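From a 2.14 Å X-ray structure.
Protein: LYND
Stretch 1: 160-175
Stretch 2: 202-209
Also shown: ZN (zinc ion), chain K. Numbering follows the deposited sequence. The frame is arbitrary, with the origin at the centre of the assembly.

Stretch 1, residues 160-175: DYLQPELAKINKQALE
Stretch 2, residues 202-209: GCWDCLAH

Two stretches of one LYND chain pack around Trp 204, burying 463 Å² between them. Stretch 1 opens with a type I turn, Asp 160 to Gln 163 (phi/psi -80/-3 at Tyr 161, -111/20 at Leu 162), then runs as a helix through Glu 175; stretch 2 turns helical at Trp 204, after Cys 203 at -91/-180. The helix axes approach to 10.3 Å with their directions 145° apart, roughly antiparallel. Across the contact, Leu 162 CA lies 6.5 Å from Ala 208 CA and Asn 170 CA 6.0 Å from Trp 204 CA.

Two hydrogen bonds cross the contact, both donated by Trp 204. Trp 204 NE1 donates to Tyr 161 O (2.9 Å, 153°) at the ring edge, and Trp 204 N, in the first helical turn, donates to Asn 170 OD1 (2.9 Å, 170°). Asn 170, chi1 t and chi2 60°, points toward stretch 2, its amide supplying a polar acceptor in a buried place.

Trp 204 (chi1 t, chi2 88°) is buried, with 146 Å² covered by stretch 1, the largest share; its flat ring offers aliphatic carbons a face while NE1 still needs an acceptor. Apolar side chains of stretch 1 pack against one face and part of the edge. Leu 166 (m, t) lays CB over that face, 3.7 Å from the centroid of the five-membered ring of Trp 204 and 19° off the normal, a CH-pi contact. The small side chain of Ala 167 brings CB to 3.7 Å from Trp 204 CZ3. Leu 162 (m, t) starts away, but its end returns: CD2 lies 4.0 Å from Ala 208 CB and 4.4 Å from Trp 204 CZ2. Flanking the indole, Tyr 161 (chi1 -88°, chi2 43°) receives Leu 207 (t, p) at its ring edge, CD2 to CD2 3.8 Å, and Leu 174 CD1 sits 4.1 Å from Cys 203 CB.

Zinc fixes the start of stretch 2, bound by Cys 203 SG (2.0 Å, chi1 p), Cys 206 SG (2.4 Å, chi1 m) and two atoms elsewhere in the structure. Cys 203 also N-caps the helix, its SG accepting a weak bond from Cys 206 N (3.4 Å).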

ATOM      1  N   ASP B 160      21.901  11.707  17.531  1.00 51.02           N
ATOM      2  CA  ASP B 160      20.737  10.972  18.008  1.00 56.64           C
ATOM      3  C   ASP B 160      19.606  11.943  18.289  1.00 49.83           C
ATOM      4  O   ASP B 160      19.846  13.045  18.789  1.00 51.15           O
ATOM      5  CB  ASP B 160      21.085  10.161  19.265  1.00 59.47           C
ATOM      6  CG  ASP B 160      20.066   9.081  19.559  1.00 62.57           C
ATOM      7  OD1 ASP B 160      20.216   7.958  19.032  1.00 70.28           O
ATOM      8  OD2 ASP B 160      19.115   9.356  20.317  1.00 52.98           O
ATOM      9  N   TYR B 161      18.377  11.530  17.983  1.00 49.24           N
ATOM     10  CA  TYR B 161      17.215  12.400  18.155  1.00 49.39           C
ATOM     11  C   TYR B 161      16.705  12.478  19.599  1.00 47.77           C
ATOM     12  O   TYR B 161      15.778  13.227  19.881  1.00 43.76           O
ATOM     13  CB  TYR B 161      16.088  11.960  17.230  1.00 46.58           C
ATOM     14  CG  TYR B 161      16.155  12.602  15.853  1.00 47.18           C
ATOM     15  CD1 TYR B 161      17.360  12.730  15.178  1.00 36.69           C
ATOM     16  CD2 TYR B 161      15.010  13.075  15.232  1.00 34.71           C
ATOM     17  CE1 TYR B 161      17.418  13.315  13.917  1.00 42.49           C
ATOM     18  CE2 TYR B 161      15.058  13.665  13.982  1.00 40.99           C
ATOM     19  CZ  TYR B 161      16.261  13.781  13.329  1.00 45.32           C
ATOM     20  OH  TYR B 161      16.302  14.357  12.082  1.00 39.19           O
ATOM     21  N   LEU B 162      17.313  11.716  20.501  1.00 48.50           N
ATOM     22  CA  LEU B 162      16.961  11.777  21.921  1.00 57.71           C
ATOM     23  C   LEU B 162      18.086  12.380  22.754  1.00 60.82           C
ATOM     24  O   LEU B 162      18.128  12.209  23.972  1.00 65.26           O
ATOM     25  CB  LEU B 162      16.600  10.379  22.453  1.00 64.56           C
ATOM     26  CG  LEU B 162      15.250   9.799  22.006  1.00 61.64           C
ATOM     27  CD1 LEU B 162      15.073   8.403  22.592  1.00 58.36           C
ATOM     28  CD2 LEU B 162      14.093  10.696  22.425  1.00 67.15           C
ATOM     29  N   GLN B 163      18.987  13.109  22.106  1.00 69.91           N
ATOM     30  CA  GLN B 163      20.021  13.843  22.831  1.00 60.38           C
ATOM     31  C   GLN B 163      19.371  14.822  23.805  1.00 54.84           C
ATOM     32  O   GLN B 163      18.590  15.673  23.388  1.00 54.95           O
ATOM     33  CB  GLN B 163      20.932  14.606  21.868  1.00 51.24           C
ATOM     34  CG  GLN B 163      22.008  13.753  21.213  1.00 53.04           C
ATOM     35  CD  GLN B 163      23.157  13.437  22.161  1.00 66.77           C
ATOM     36  OE1 GLN B 163      23.069  13.682  23.357  1.00 61.34           O
ATOM     37  NE2 GLN B 163      24.247  12.899  21.622  1.00 64.48           N
ATOM     38  N   PRO B 164      19.694  14.712  25.109  1.00 52.64           N
ATOM     39  CA  PRO B 164      19.006  15.541  26.111  1.00 58.11           C
ATOM     40  C   PRO B 164      19.124  17.056  25.895  1.00 61.42           C
ATOM     41  O   PRO B 164      18.268  17.790  26.369  1.00 68.50           O
ATOM     42  CB  PRO B 164      19.666  15.123  27.444  1.00 61.13           C
ATOM     43  CG  PRO B 164      20.880  14.362  27.080  1.00 56.12           C
ATOM     44  CD  PRO B 164      20.601  13.743  25.740  1.00 52.25           C
ATOM     45  N   GLU B 165      20.151  17.509  25.187  1.00 51.77           N
ATOM     46  CA  GLU B 165      20.304  18.930  24.911  1.00 66.93           C
ATOM     47  C   GLU B 165      19.191  19.459  23.990  1.00 67.35           C
ATOM     48  O   GLU B 165      18.894  20.650  23.991  1.00 59.08           O
ATOM     49  CB  GLU B 165      21.659  19.215  24.272  1.00 76.19           C
ATOM     50  CG  GLU B 165      21.817  20.678  23.870  1.00 81.35           C
ATOM     51  CD  GLU B 165      23.220  21.043  23.448  1.00 81.07           C
ATOM     52  OE1 GLU B 165      24.159  20.255  23.697  1.00 78.83           O
ATOM     53  OE2 GLU B 165      23.370  22.141  22.862  1.00 69.07           O
ATOM     54  N   LEU B 166      18.584  18.575  23.209  1.00 61.51           N
ATOM     55  CA  LEU B 166      17.502  18.980  22.323  1.00 57.79           C
ATOM     56  C   LEU B 166      16.299  19.491  23.114  1.00 51.37           C
ATOM     57  O   LEU B 166      15.505  20.283  22.609  1.00 49.12           O
ATOM     58  CB  LEU B 166      17.097  17.831  21.409  1.00 49.59           C
ATOM     59  CG  LEU B 166      18.178  17.371  20.429  1.00 53.73           C
ATOM     60  CD1 LEU B 166      17.713  16.149  19.669  1.00 53.64           C
ATOM     61  CD2 LEU B 166      18.569  18.471  19.460  1.00 63.92           C
ATOM     62  N   ALA B 167      16.178  19.050  24.359  1.00 49.38           N
ATOM     63  CA  ALA B 167      15.079  19.482  25.205  1.00 57.05           C
ATOM     64  C   ALA B 167      15.190  20.977  25.471  1.00 54.16           C
ATOM     65  O   ALA B 167      14.201  21.708  25.419  1.00 54.74           O
ATOM     66  CB  ALA B 167      15.076  18.705  26.509  1.00 65.37           C
ATOM     67  N   LYS B 168      16.410  21.429  25.740  1.00 49.72           N
ATOM     68  CA  LYS B 168      16.663  22.840  25.998  1.00 62.98           C
ATOM     69  C   LYS B 168      16.462  23.672  24.729  1.00 54.51           C
ATOM     70  O   LYS B 168      15.885  24.760  24.765  1.00 60.04           O
ATOM     71  CB  LYS B 168      18.081  23.033  26.533  1.00 74.45           C
ATOM     72  CG  LYS B 168      18.408  24.471  26.891  1.00 83.16           C
ATOM     73  CD  LYS B 168      19.871  24.628  27.267  1.00 90.34           C
ATOM     74  CE  LYS B 168      20.176  26.051  27.713  1.00 96.03           C
ATOM     75  NZ  LYS B 168      19.523  26.392  29.015  1.00112.25           N
ATOM     76  N   ILE B 169      16.957  23.171  23.609  1.00 59.12           N
ATOM     77  CA  ILE B 169      16.795  23.885  22.352  1.00 54.09           C
ATOM     78  C   ILE B 169      15.303  24.031  22.035  1.00 45.50           C
ATOM     79  O   ILE B 169      14.842  25.093  21.605  1.00 51.64           O
ATOM     80  CB  ILE B 169      17.523  23.164  21.201  1.00 62.08           C
ATOM     81  CG1 ILE B 169      19.034  23.252  21.419  1.00 55.19           C
ATOM     82  CG2 ILE B 169      17.129  23.770  19.848  1.00 53.77           C
ATOM     83  CD1 ILE B 169      19.852  22.503  20.379  1.00 56.64           C
ATOM     84  N   ASN B 170      14.564  22.952  22.273  1.00 49.30           N
ATOM     85  CA  ASN B 170      13.125  22.932  22.075  1.00 50.77           C
ATOM     86  C   ASN B 170      12.403  23.938  22.983  1.00 54.60           C
ATOM     87  O   ASN B 170      11.406  24.543  22.585  1.00 46.62           O
ATOM     88  CB  ASN B 170      12.592  21.521  22.326  1.00 50.89           C
ATOM     89  CG  ASN B 170      11.115  21.393  22.025  1.00 45.96           C
ATOM     90  OD1 ASN B 170      10.684  21.616  20.903  1.00 47.30           O
ATOM     91  ND2 ASN B 170      10.334  21.026  23.027  1.00 46.55           N
ATOM     92  N   LYS B 171      12.906  24.122  24.196  1.00 53.27           N
ATOM     93  CA  LYS B 171      12.269  25.035  25.143  1.00 60.02           C
ATOM     94  C   LYS B 171      12.466  26.484  24.744  1.00 54.30           C
ATOM     95  O   LYS B 171      11.538  27.286  24.838  1.00 52.69           O
ATOM     96  CB  LYS B 171      12.814  24.818  26.552  1.00 64.48           C
ATOM     97  CG  LYS B 171      12.246  23.601  27.257  1.00 79.16           C
ATOM     98  CD  LYS B 171      10.736  23.712  27.413  1.00 89.95           C
ATOM     99  CE  LYS B 171      10.262  23.278  28.793  1.00 97.90           C
ATOM    100  NZ  LYS B 171       8.911  23.828  29.105  1.00 95.29           N
ATOM    101  N   GLN B 172      13.682  26.820  24.325  1.00 54.06           N
ATOM    102  CA  GLN B 172      13.982  28.167  23.869  1.00 62.37           C
ATOM    103  C   GLN B 172      13.217  28.482  22.598  1.00 56.80           C
ATOM    104  O   GLN B 172      12.721  29.587  22.438  1.00 59.78           O
ATOM    105  CB  GLN B 172      15.482  28.332  23.620  1.00 59.28           C
ATOM    106  CG  GLN B 172      16.326  28.323  24.880  1.00 81.25           C
ATOM    107  CD  GLN B 172      17.800  28.528  24.589  1.00 95.85           C
ATOM    108  OE1 GLN B 172      18.274  28.230  23.493  1.00110.24           O
ATOM    109  NE2 GLN B 172      18.534  29.044  25.567  1.00 96.49           N
ATOM    110  N   ALA B 173      13.138  27.502  21.699  1.00 62.94           N
ATOM    111  CA  ALA B 173      12.466  27.692  20.415  1.00 49.87           C
ATOM    112  C   ALA B 173      10.981  27.983  20.610  1.00 51.48           C
ATOM    113  O   ALA B 173      10.410  28.804  19.907  1.00 60.04           O
ATOM    114  CB  ALA B 173      12.659  26.468  19.535  1.00 48.43           C
ATOM    115  N   LEU B 174      10.363  27.311  21.575  1.00 48.08           N
ATOM    116  CA  LEU B 174       8.949  27.522  21.851  1.00 58.12           C
ATOM    117  C   LEU B 174       8.686  28.896  22.462  1.00 61.72           C
ATOM    118  O   LEU B 174       7.674  29.532  22.156  1.00 58.80           O
ATOM    119  CB  LEU B 174       8.420  26.429  22.780  1.00 56.06           C
ATOM    120  CG  LEU B 174       8.256  25.037  22.161  1.00 47.27           C
ATOM    121  CD1 LEU B 174       7.853  24.040  23.237  1.00 51.92           C
ATOM    122  CD2 LEU B 174       7.239  25.032  21.036  1.00 53.57           C
ATOM    123  N   GLU B 175       9.599  29.350  23.317  1.00 58.85           N
ATOM    124  CA  GLU B 175       9.482  30.670  23.936  1.00 64.21           C
ATOM    125  C   GLU B 175       9.877  31.775  22.963  1.00 61.42           C
ATOM    126  O   GLU B 175       9.263  32.834  22.937  1.00 63.59           O
ATOM    127  CB  GLU B 175      10.345  30.743  25.194  1.00 74.42           C
ATOM    128  CG  GLU B 175       9.875  29.810  26.302  1.00 88.16           C
ATOM    129  CD  GLU B 175      10.842  29.735  27.477  1.00103.94           C
ATOM    130  OE1 GLU B 175      11.974  30.260  27.370  1.00129.15           O
ATOM    131  OE2 GLU B 175      10.477  29.132  28.511  1.00 81.35           O
ATOM    132  N   GLY B 202       4.167  19.766  15.918  1.00 42.53           N
ATOM    133  CA  GLY B 202       4.517  19.240  17.217  1.00 41.22           C
ATOM    134  C   GLY B 202       5.887  19.753  17.621  1.00 43.49           C
ATOM    135  O   GLY B 202       6.648  20.211  16.780  1.00 35.60           O
ATOM    136  N   CYS B 203       6.188  19.698  18.912  1.00 40.72           N
ATOM    137  CA  CYS B 203       7.499  20.093  19.414  1.00 40.08           C
ATOM    138  C   CYS B 203       8.421  18.872  19.449  1.00 47.45           C
ATOM    139  O   CYS B 203       8.021  17.764  19.064  1.00 49.57           O
ATOM    140  CB  CYS B 203       7.350  20.721  20.799  1.00 44.21           C
ATOM    141  SG  CYS B 203       6.676  19.613  22.089  1.00 39.55           S
ATOM    142  N   TRP B 204       9.660  19.064  19.888  1.00 44.39           N
ATOM    143  CA  TRP B 204      10.590  17.950  19.997  1.00 47.21           C
ATOM    144  C   TRP B 204      10.116  16.957  21.051  1.00 47.14           C
ATOM    145  O   TRP B 204      10.387  15.761  20.953  1.00 48.39           O
ATOM    146  CB  TRP B 204      11.990  18.445  20.335  1.00 44.87           C
ATOM    147  CG  TRP B 204      12.931  17.342  20.693  1.00 46.23           C
ATOM    148  CD1 TRP B 204      13.708  16.613  19.837  1.00 43.72           C
ATOM    149  CD2 TRP B 204      13.180  16.834  21.999  1.00 42.07           C
ATOM    150  NE1 TRP B 204      14.428  15.674  20.541  1.00 44.35           N
ATOM    151  CE2 TRP B 204      14.127  15.792  21.870  1.00 52.79           C
ATOM    152  CE3 TRP B 204      12.699  17.153  23.271  1.00 55.03           C
ATOM    153  CZ2 TRP B 204      14.607  15.077  22.967  1.00 52.64           C
ATOM    154  CZ3 TRP B 204      13.178  16.440  24.363  1.00 51.03           C
ATOM    155  CH2 TRP B 204      14.122  15.412  24.200  1.00 57.93           C
ATOM    156  N   ASP B 205       9.389  17.452  22.046  1.00 40.43           N
ATOM    157  CA  ASP B 205       8.866  16.598  23.095  1.00 44.19           C
ATOM    158  C   ASP B 205       7.745  15.700  22.567  1.00 52.72           C
ATOM    159  O   ASP B 205       7.602  14.551  23.013  1.00 42.53           O
ATOM    160  CB  ASP B 205       8.359  17.445  24.266  1.00 54.47           C
ATOM    161  CG  ASP B 205       8.609  16.796  25.606  1.00 66.05           C
ATOM    162  OD1 ASP B 205       8.768  15.563  25.653  1.00 77.91           O
ATOM    163  OD2 ASP B 205       8.647  17.529  26.609  1.00 67.12           O
ATOM    164  N   CYS B 206       6.933  16.229  21.649  1.00 43.90           N
ATOM    165  CA  CYS B 206       5.929  15.419  20.945  1.00 50.98           C
ATOM    166  C   CYS B 206       6.587  14.206  20.283  1.00 41.23           C
ATOM    167  O   CYS B 206       6.074  13.091  20.338  1.00 47.98           O
ATOM    168  CB  CYS B 206       5.193  16.235  19.871  1.00 50.81           C
ATOM    169  SG  CYS B 206       4.119  17.555  20.469  1.00 48.48           S
ATOM    170  N   LEU B 207       7.724  14.457  19.643  1.00 38.25           N
ATOM    171  CA  LEU B 207       8.492  13.417  18.969  1.00 40.31           C
ATOM    172  C   LEU B 207       9.163  12.488  19.989  1.00 41.89           C
ATOM    173  O   LEU B 207       9.098  11.258  19.878  1.00 41.94           O
ATOM    174  CB  LEU B 207       9.537  14.064  18.056  1.00 44.48           C
ATOM    175  CG  LEU B 207      10.575  13.161  17.401  1.00 44.15           C
ATOM    176  CD1 LEU B 207       9.928  12.221  16.405  1.00 45.38           C
ATOM    177  CD2 LEU B 207      11.643  13.991  16.724  1.00 41.49           C
ATOM    178  N   ALA B 208       9.794  13.075  20.995  1.00 44.02           N
ATOM    179  CA  ALA B 208      10.520  12.298  21.991  1.00 50.81           C
ATOM    180  C   ALA B 208       9.617  11.247  22.641  1.00 53.30           C
ATOM    181  O   ALA B 208      10.038  10.121  22.880  1.00 55.54           O
ATOM    182  CB  ALA B 208      11.110  13.219  23.039  1.00 53.84           C
ATOM    183  N   HIS B 209       8.370  11.620  22.905  1.00 43.15           N
ATOM    184  CA  HIS B 209       7.410  10.731  23.548  1.00 44.21           C
ATOM    185  C   HIS B 209       7.168   9.479  22.697  1.00 44.27           C
ATOM    186  O   HIS B 209       6.929   8.405  23.219  1.00 48.17           O
ATOM    187  CB  HIS B 209       6.094  11.470  23.798  1.00 44.84           C
ATOM    188  CG  HIS B 209       5.130  10.730  24.669  1.00 49.02           C
ATOM    189  ND1 HIS B 209       4.141   9.913  24.165  1.00 56.16           N
ATOM    190  CD2 HIS B 209       4.990  10.701  26.019  1.00 56.96           C
ATOM    191  CE1 HIS B 209       3.439   9.408  25.164  1.00 57.75           C
ATOM    192  NE2 HIS B 209       3.933   9.871  26.301  1.00 57.90           N
TER
HETATM  193 ZN    ZN K 776       4.768  19.075  22.172  1.00138.08          ZN